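Local coordinates for intimin (Escherichia coli, PDB 1F00), which probably mediates adhesion of enteropathogenic bacteria to host cells by binding its receptor through a C-terminal C-type lectin-like domain, at residues A[183-196]-A[270-282]. Numbering follows the deposited sequence.
Sequences NSLIVPNMSKRVTY and KASESNAYATCVK
With CG anti to its carbonyl carbon (chi1 -68°), Y277 turns its ring into the corner at S191, and M190, folded back on itself by bends at chi2 and chi3, lays its methyl over one face while R193 crosses the other. This packing lies just past the antiparallel pairing of strands 184-190 and 276-281, which brings the first and last strands of the C-type lectin-like domain together. M190 CE stands 3.5 Å from the centroid of the Y277 ring, a CH-pi contact joined by a Met-aromatic one from the sulfur; flexible methionine suits such a fold-back. On the opposite face R193 lies with CG 3.7 Å from the same centroid, and its guanidinium, tilted 44° to the ring, lies over the phenol end without a hydrogen bond to the hydroxyl. A water in the ring plane links Y277 OH to M190 O.

Toward the chain end at K282, beta-branched residues fit the extended strands: I186 CG2 meets T279 CG2 at 3.6 Å, and I186 CD1 lies beside V281 CG1. P188 sits in a non-hydrogen-bonded pair with T279, where its missing N-H costs no bond to that strand; T279 OG1 is hydrogen-bonded to S241. V187 and C280 exchange backbone bonds, and L185 N donates to the terminal carboxylate, K282 OXT. Beyond the corner, V194 N bonds to A276 O, while V194 CG2 rests on A278 CB, both against A199. A second water bridges N189 O, K192 O and A278 N where the strands part. N189 suits that site because its amide adds a second donor to A278 O: N189 ND2 reaches it at 2.7 Å from the face of the carbonyl plane opposite to N189 N.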
ATOM      1  N   ASN A 183      -0.179  13.837 -14.045  1.00 16.55           N
ATOM      2  CA  ASN A 183      -0.178  14.788 -15.146  1.00 17.25           C
ATOM      3  C   ASN A 183       0.094  16.193 -14.616  1.00 18.53           C
ATOM      4  O   ASN A 183       0.780  16.981 -15.264  1.00 18.27           O
ATOM      5  CB  ASN A 183      -1.530  14.768 -15.867  1.00 19.25           C
ATOM      6  CG  ASN A 183      -1.719  13.524 -16.720  1.00 21.67           C
ATOM      7  OD1 ASN A 183      -2.765  12.874 -16.670  1.00 24.19           O
ATOM      8  ND2 ASN A 183      -0.709  13.194 -17.516  1.00 21.83           N
ATOM      9  N   SER A 184      -0.438  16.496 -13.434  1.00 16.13           N
ATOM     10  CA  SER A 184      -0.262  17.816 -12.823  1.00 16.94           C
ATOM     11  C   SER A 184      -0.104  17.781 -11.306  1.00 16.19           C
ATOM     12  O   SER A 184      -0.648  16.904 -10.639  1.00 13.98           O
ATOM     13  CB  SER A 184      -1.463  18.710 -13.145  1.00 18.13           C
ATOM     14  OG  SER A 184      -1.559  18.952 -14.532  1.00 28.29           O
ATOM     15  N   LEU A 185       0.631  18.758 -10.778  1.00 15.84           N
ATOM     16  CA  LEU A 185       0.840  18.903  -9.341  1.00 15.35           C
ATOM     17  C   LEU A 185       0.368  20.315  -8.981  1.00 14.81           C
ATOM     18  O   LEU A 185       0.777  21.288  -9.612  1.00 15.26           O
ATOM     19  CB  LEU A 185       2.319  18.750  -8.980  1.00 12.90           C
ATOM     20  CG  LEU A 185       2.652  18.869  -7.491  1.00 12.00           C
ATOM     21  CD1 LEU A 185       2.077  17.679  -6.733  1.00 12.88           C
ATOM     22  CD2 LEU A 185       4.166  18.926  -7.303  1.00 14.77           C
ATOM     23  N   ILE A 186      -0.480  20.414  -7.960  1.00 14.27           N
ATOM     24  CA  ILE A 186      -1.047  21.689  -7.523  1.00 13.01           C
ATOM     25  C   ILE A 186      -0.327  22.179  -6.271  1.00 12.80           C
ATOM     26  O   ILE A 186      -0.353  21.520  -5.234  1.00 13.71           O
ATOM     27  CB  ILE A 186      -2.561  21.523  -7.228  1.00 15.19           C
ATOM     28  CG1 ILE A 186      -3.237  20.777  -8.386  1.00 12.39           C
ATOM     29  CG2 ILE A 186      -3.206  22.879  -7.020  1.00 11.25           C
ATOM     30  CD1 ILE A 186      -3.070  21.456  -9.743  1.00 13.17           C
ATOM     31  N   VAL A 187       0.305  23.343  -6.360  1.00 13.57           N
ATOM     32  CA  VAL A 187       1.070  23.865  -5.233  1.00 15.42           C
ATOM     33  C   VAL A 187       0.615  25.223  -4.695  1.00 15.88           C
ATOM     34  O   VAL A 187       1.027  26.263  -5.199  1.00 16.52           O
ATOM     35  CB  VAL A 187       2.566  23.966  -5.612  1.00 16.01           C
ATOM     36  CG1 VAL A 187       3.376  24.510  -4.442  1.00 16.06           C
ATOM     37  CG2 VAL A 187       3.085  22.593  -6.045  1.00 16.18           C
ATOM     38  N   PRO A 188      -0.248  25.224  -3.666  1.00 16.91           N
ATOM     39  CA  PRO A 188      -0.730  26.479  -3.077  1.00 17.77           C
ATOM     40  C   PRO A 188       0.367  27.060  -2.180  1.00 18.90           C
ATOM     41  O   PRO A 188       0.988  26.330  -1.400  1.00 20.36           O
ATOM     42  CB  PRO A 188      -1.941  26.044  -2.244  1.00 18.30           C
ATOM     43  CG  PRO A 188      -2.342  24.718  -2.830  1.00 16.80           C
ATOM     44  CD  PRO A 188      -1.015  24.080  -3.147  1.00 15.95           C
ATOM     45  N   ASN A 189       0.614  28.358  -2.296  1.00 16.13           N
ATOM     46  CA  ASN A 189       1.619  29.019  -1.470  1.00 16.52           C
ATOM     47  C   ASN A 189       0.832  29.792  -0.400  1.00 14.78           C
ATOM     48  O   ASN A 189       0.397  30.922  -0.617  1.00 15.37           O
ATOM     49  CB  ASN A 189       2.472  29.943  -2.350  1.00 18.06           C
ATOM     50  CG  ASN A 189       3.276  29.166  -3.401  1.00 25.31           C
ATOM     51  OD1 ASN A 189       4.310  28.566  -3.089  1.00 26.86           O
ATOM     52  ND2 ASN A 189       2.789  29.160  -4.648  1.00 25.56           N
ATOM     53  N   MET A 190       0.663  29.164   0.762  1.00 13.87           N
ATOM     54  CA  MET A 190      -0.130  29.724   1.855  1.00 15.81           C
ATOM     55  C   MET A 190       0.477  30.746   2.821  1.00 17.03           C
ATOM     56  O   MET A 190      -0.216  31.207   3.732  1.00 17.07           O
ATOM     57  CB  MET A 190      -0.707  28.571   2.687  1.00 17.90           C
ATOM     58  CG  MET A 190      -1.466  27.536   1.873  1.00 20.37           C
ATOM     59  SD  MET A 190      -2.610  28.306   0.718  1.00 22.05           S
ATOM     60  CE  MET A 190      -3.681  29.248   1.853  1.00 21.08           C
ATOM     61  N   SER A 191       1.740  31.114   2.645  1.00 16.68           N
ATOM     62  CA  SER A 191       2.362  32.056   3.572  1.00 18.64           C
ATOM     63  C   SER A 191       1.861  33.499   3.475  1.00 18.11           C
ATOM     64  O   SER A 191       1.977  34.271   4.434  1.00 17.66           O
ATOM     65  CB  SER A 191       3.885  32.026   3.404  1.00 20.45           C
ATOM     66  OG  SER A 191       4.265  32.409   2.094  1.00 23.63           O
ATOM     67  N   LYS A 192       1.286  33.863   2.333  1.00 16.92           N
ATOM     68  CA  LYS A 192       0.802  35.226   2.143  1.00 17.27           C
ATOM     69  C   LYS A 192      -0.013  35.400   0.871  1.00 16.74           C
ATOM     70  O   LYS A 192       0.237  34.729  -0.130  1.00 16.37           O
ATOM     71  CB  LYS A 192       1.994  36.180   2.067  1.00 17.33           C
ATOM     72  CG  LYS A 192       2.979  35.808   0.954  1.00 18.73           C
ATOM     73  CD  LYS A 192       4.174  36.746   0.897  1.00 20.72           C
ATOM     74  CE  LYS A 192       5.211  36.250  -0.107  1.00 21.53           C
ATOM     75  NZ  LYS A 192       6.374  37.179  -0.181  1.00 23.40           N
ATOM     76  N   ARG A 193      -0.990  36.303   0.908  1.00 18.22           N
ATOM     77  CA  ARG A 193      -1.770  36.594  -0.287  1.00 18.51           C
ATOM     78  C   ARG A 193      -0.886  37.556  -1.076  1.00 18.95           C
ATOM     79  O   ARG A 193      -0.126  38.337  -0.488  1.00 20.07           O
ATOM     80  CB  ARG A 193      -3.098  37.263   0.058  1.00 19.88           C
ATOM     81  CG  ARG A 193      -4.112  36.328   0.697  1.00 22.51           C
ATOM     82  CD  ARG A 193      -5.432  37.045   0.934  1.00 26.31           C
ATOM     83  NE  ARG A 193      -6.406  36.216   1.641  1.00 33.38           N
ATOM     84  CZ  ARG A 193      -6.224  35.713   2.858  1.00 35.16           C
ATOM     85  NH1 ARG A 193      -5.096  35.950   3.518  1.00 38.28           N
ATOM     86  NH2 ARG A 193      -7.174  34.980   3.425  1.00 36.24           N
ATOM     87  N   VAL A 194      -0.974  37.498  -2.398  1.00 16.35           N
ATOM     88  CA  VAL A 194      -0.146  38.340  -3.243  1.00 16.77           C
ATOM     89  C   VAL A 194      -0.953  38.927  -4.394  1.00 17.90           C
ATOM     90  O   VAL A 194      -2.085  38.509  -4.643  1.00 17.73           O
ATOM     91  CB  VAL A 194       1.031  37.522  -3.824  1.00 17.38           C
ATOM     92  CG1 VAL A 194       1.920  37.026  -2.699  1.00 16.78           C
ATOM     93  CG2 VAL A 194       0.502  36.334  -4.640  1.00 13.81           C
ATOM     94  N   THR A 195      -0.380  39.901  -5.094  1.00 15.33           N
ATOM     95  CA  THR A 195      -1.085  40.488  -6.228  1.00 16.53           C
ATOM     96  C   THR A 195      -1.069  39.451  -7.346  1.00 16.07           C
ATOM     97  O   THR A 195      -0.328  38.473  -7.284  1.00 12.07           O
ATOM     98  CB  THR A 195      -0.392  41.764  -6.751  1.00 16.29           C
ATOM     99  OG1 THR A 195       0.870  41.417  -7.333  1.00 14.61           O
ATOM    100  CG2 THR A 195      -0.173  42.753  -5.617  1.00 20.33           C
ATOM    101  N   TYR A 196      -1.886  39.673  -8.368  1.00 15.63           N
ATOM    102  CA  TYR A 196      -1.941  38.759  -9.498  1.00 17.70           C
ATOM    103  C   TYR A 196      -0.566  38.664 -10.171  1.00 17.15           C
ATOM    104  O   TYR A 196      -0.085  37.570 -10.453  1.00 16.97           O
ATOM    105  CB  TYR A 196      -3.005  39.233 -10.504  1.00 16.81           C
ATOM    106  CG  TYR A 196      -3.025  38.450 -11.799  1.00 16.37           C
ATOM    107  CD1 TYR A 196      -2.166  38.777 -12.846  1.00 15.52           C
ATOM    108  CD2 TYR A 196      -3.873  37.356 -11.964  1.00 12.40           C
ATOM    109  CE1 TYR A 196      -2.146  38.036 -14.025  1.00 17.71           C
ATOM    110  CE2 TYR A 196      -3.859  36.602 -13.139  1.00 15.28           C
ATOM    111  CZ  TYR A 196      -2.993  36.950 -14.165  1.00 15.85           C
ATOM    112  OH  TYR A 196      -2.973  36.222 -15.330  1.00 17.34           O
ATOM    113  N   LYS A 270      -9.969  42.753  -8.025  1.00 17.23           N
ATOM    114  CA  LYS A 270      -8.913  43.697  -8.401  1.00 18.51           C
ATOM    115  C   LYS A 270      -7.558  42.997  -8.378  1.00 17.96           C
ATOM    116  O   LYS A 270      -7.125  42.505  -7.337  1.00 17.96           O
ATOM    117  CB  LYS A 270      -8.906  44.896  -7.447  1.00 20.12           C
ATOM    118  CG  LYS A 270      -8.208  46.118  -8.013  1.00 22.97           C
ATOM    119  CD  LYS A 270      -8.336  47.318  -7.082  1.00 25.66           C
ATOM    120  CE  LYS A 270      -8.035  48.612  -7.826  1.00 27.74           C
ATOM    121  NZ  LYS A 270      -6.764  48.506  -8.600  1.00 29.16           N
ATOM    122  N   ALA A 271      -6.893  42.971  -9.531  1.00 17.23           N
ATOM    123  CA  ALA A 271      -5.607  42.296  -9.692  1.00 19.47           C
ATOM    124  C   ALA A 271      -4.386  42.962  -9.059  1.00 21.95           C
ATOM    125  O   ALA A 271      -3.428  42.277  -8.678  1.00 23.63           O
ATOM    126  CB  ALA A 271      -5.338  42.066 -11.180  1.00 20.19           C
ATOM    127  N   SER A 272      -4.407  44.285  -8.952  1.00 20.48           N
ATOM    128  CA  SER A 272      -3.276  45.012  -8.385  1.00 21.81           C
ATOM    129  C   SER A 272      -3.203  44.951  -6.864  1.00 21.73           C
ATOM    130  O   SER A 272      -2.323  45.565  -6.262  1.00 21.16           O
ATOM    131  CB  SER A 272      -3.309  46.477  -8.834  1.00 22.84           C
ATOM    132  OG  SER A 272      -4.455  47.134  -8.327  1.00 24.03           O
ATOM    133  N   GLU A 273      -4.125  44.218  -6.246  1.00 21.96           N
ATOM    134  CA  GLU A 273      -4.146  44.071  -4.790  1.00 23.34           C
ATOM    135  C   GLU A 273      -3.839  42.623  -4.401  1.00 22.58           C
ATOM    136  O   GLU A 273      -4.014  41.713  -5.206  1.00 22.23           O
ATOM    137  CB  GLU A 273      -5.520  44.436  -4.232  1.00 23.95           C
ATOM    138  CG  GLU A 273      -6.073  45.770  -4.695  1.00 30.31           C
ATOM    139  CD  GLU A 273      -7.306  46.174  -3.908  1.00 31.79           C
ATOM    140  OE1 GLU A 273      -8.222  45.331  -3.753  1.00 31.20           O
ATOM    141  OE2 GLU A 273      -7.361  47.334  -3.449  1.00 34.69           O
ATOM    142  N   SER A 274      -3.387  42.411  -3.168  1.00 23.03           N
ATOM    143  CA  SER A 274      -3.077  41.058  -2.700  1.00 22.34           C
ATOM    144  C   SER A 274      -4.367  40.419  -2.179  1.00 20.50           C
ATOM    145  O   SER A 274      -4.554  40.216  -0.974  1.00 20.77           O
ATOM    146  CB  SER A 274      -2.007  41.115  -1.605  1.00 24.64           C
ATOM    147  OG  SER A 274      -2.356  42.055  -0.606  1.00 28.96           O
ATOM    148  N   ASN A 275      -5.246  40.098  -3.122  1.00 17.57           N
ATOM    149  CA  ASN A 275      -6.556  39.521  -2.857  1.00 18.01           C
ATOM    150  C   ASN A 275      -6.619  37.995  -2.873  1.00 18.68           C
ATOM    151  O   ASN A 275      -7.640  37.414  -2.514  1.00 18.50           O
ATOM    152  CB  ASN A 275      -7.557  40.080  -3.876  1.00 19.95           C
ATOM    153  CG  ASN A 275      -7.919  41.531  -3.606  1.00 20.80           C
ATOM    154  OD1 ASN A 275      -8.187  42.307  -4.531  1.00 19.63           O
ATOM    155  ND2 ASN A 275      -7.946  41.900  -2.330  1.00 17.52           N
ATOM    156  N   ALA A 276      -5.541  37.337  -3.280  1.00 18.08           N
ATOM    157  CA  ALA A 276      -5.560  35.883  -3.327  1.00 15.96           C
ATOM    158  C   ALA A 276      -4.188  35.257  -3.171  1.00 15.85           C
ATOM    159  O   ALA A 276      -3.174  35.950  -3.197  1.00 15.50           O
ATOM    160  CB  ALA A 276      -6.196  35.420  -4.639  1.00 15.42           C
ATOM    161  N   TYR A 277      -4.175  33.938  -2.994  1.00 14.54           N
ATOM    162  CA  TYR A 277      -2.937  33.189  -2.850  1.00 15.74           C
ATOM    163  C   TYR A 277      -2.446  32.752  -4.219  1.00 17.14           C
ATOM    164  O   TYR A 277      -3.230  32.643  -5.161  1.00 14.59           O
ATOM    165  CB  TYR A 277      -3.156  31.949  -1.984  1.00 15.79           C
ATOM    166  CG  TYR A 277      -3.450  32.272  -0.548  1.00 18.54           C
ATOM    167  CD1 TYR A 277      -4.762  32.320  -0.075  1.00 17.29           C
ATOM    168  CD2 TYR A 277      -2.415  32.571   0.338  1.00 18.75           C
ATOM    169  CE1 TYR A 277      -5.034  32.658   1.251  1.00 19.16           C
ATOM    170  CE2 TYR A 277      -2.676  32.918   1.663  1.00 20.05           C
ATOM    171  CZ  TYR A 277      -3.985  32.958   2.111  1.00 22.09           C
ATOM    172  OH  TYR A 277      -4.241  33.303   3.416  1.00 23.67           O
ATOM    173  N   ALA A 278      -1.141  32.514  -4.326  1.00 16.23           N
ATOM    174  CA  ALA A 278      -0.572  32.060  -5.573  1.00 15.99           C
ATOM    175  C   ALA A 278      -0.547  30.538  -5.517  1.00 16.29           C
ATOM    176  O   ALA A 278       0.157  29.945  -4.693  1.00 16.08           O
ATOM    177  CB  ALA A 278       0.842  32.607  -5.751  1.00 16.27           C
ATOM    178  N   THR A 279      -1.357  29.913  -6.362  1.00 14.69           N
ATOM    179  CA  THR A 279      -1.399  28.463  -6.439  1.00 15.67           C
ATOM    180  C   THR A 279      -0.844  28.116  -7.809  1.00 16.45           C
ATOM    181  O   THR A 279      -1.380  28.533  -8.834  1.00 16.38           O
ATOM    182  CB  THR A 279      -2.836  27.911  -6.276  1.00 17.23           C
ATOM    183  OG1 THR A 279      -3.233  28.033  -4.905  1.00 16.50           O
ATOM    184  CG2 THR A 279      -2.895  26.436  -6.669  1.00 18.43           C
ATOM    185  N   CYS A 280       0.254  27.372  -7.813  1.00 15.16           N
ATOM    186  CA  CYS A 280       0.921  26.990  -9.048  1.00 16.77           C
ATOM    187  C   CYS A 280       0.556  25.584  -9.523  1.00 16.55           C
ATOM    188  O   CYS A 280       0.346  24.680  -8.718  1.00 15.66           O
ATOM    189  CB  CYS A 280       2.438  27.091  -8.850  1.00 21.40           C
ATOM    190  SG  CYS A 280       3.433  26.586 -10.269  1.00 25.71           S
ATOM    191  N   VAL A 281       0.480  25.421 -10.841  1.00 15.02           N
ATOM    192  CA  VAL A 281       0.180  24.132 -11.451  1.00 15.66           C
ATOM    193  C   VAL A 281       1.461  23.693 -12.163  1.00 18.85           C
ATOM    194  O   VAL A 281       1.921  24.366 -13.087  1.00 16.19           O
ATOM    195  CB  VAL A 281      -0.955  24.244 -12.486  1.00 14.00           C
ATOM    196  CG1 VAL A 281      -1.271  22.860 -13.061  1.00 15.39           C
ATOM    197  CG2 VAL A 281      -2.201  24.844 -11.835  1.00 14.35           C
ATOM    198  N   LYS A 282       2.033  22.577 -11.714  1.00 21.76           N
ATOM    199  CA  LYS A 282       3.277  22.032 -12.268  1.00 23.95           C
ATOM    200  C   LYS A 282       3.065  20.705 -12.995  1.00 23.42           C
ATOM    201  O   LYS A 282       3.820  20.432 -13.952  1.00 24.66           O
ATOM    202  CB  LYS A 282       4.300  21.819 -11.150  1.00 26.49           C
ATOM    203  CG  LYS A 282       4.990  23.076 -10.664  1.00 31.96           C
ATOM    204  CD  LYS A 282       5.681  22.838  -9.320  1.00 31.65           C
ATOM    205  CE  LYS A 282       6.586  21.608  -9.342  1.00 33.70           C
ATOM    206  NZ  LYS A 282       7.757  21.744 -10.248  1.00 30.95           N
ATOM    207  OXT LYS A 282       2.168  19.943 -12.582  1.00 20.68           O
TER
HETATM  208  O   HOH W   1       0.688  33.059  -2.218  1.00 15.36           O
HETATM  209  O   HOH W   2      -1.530  34.024   4.638  1.00 23.62           O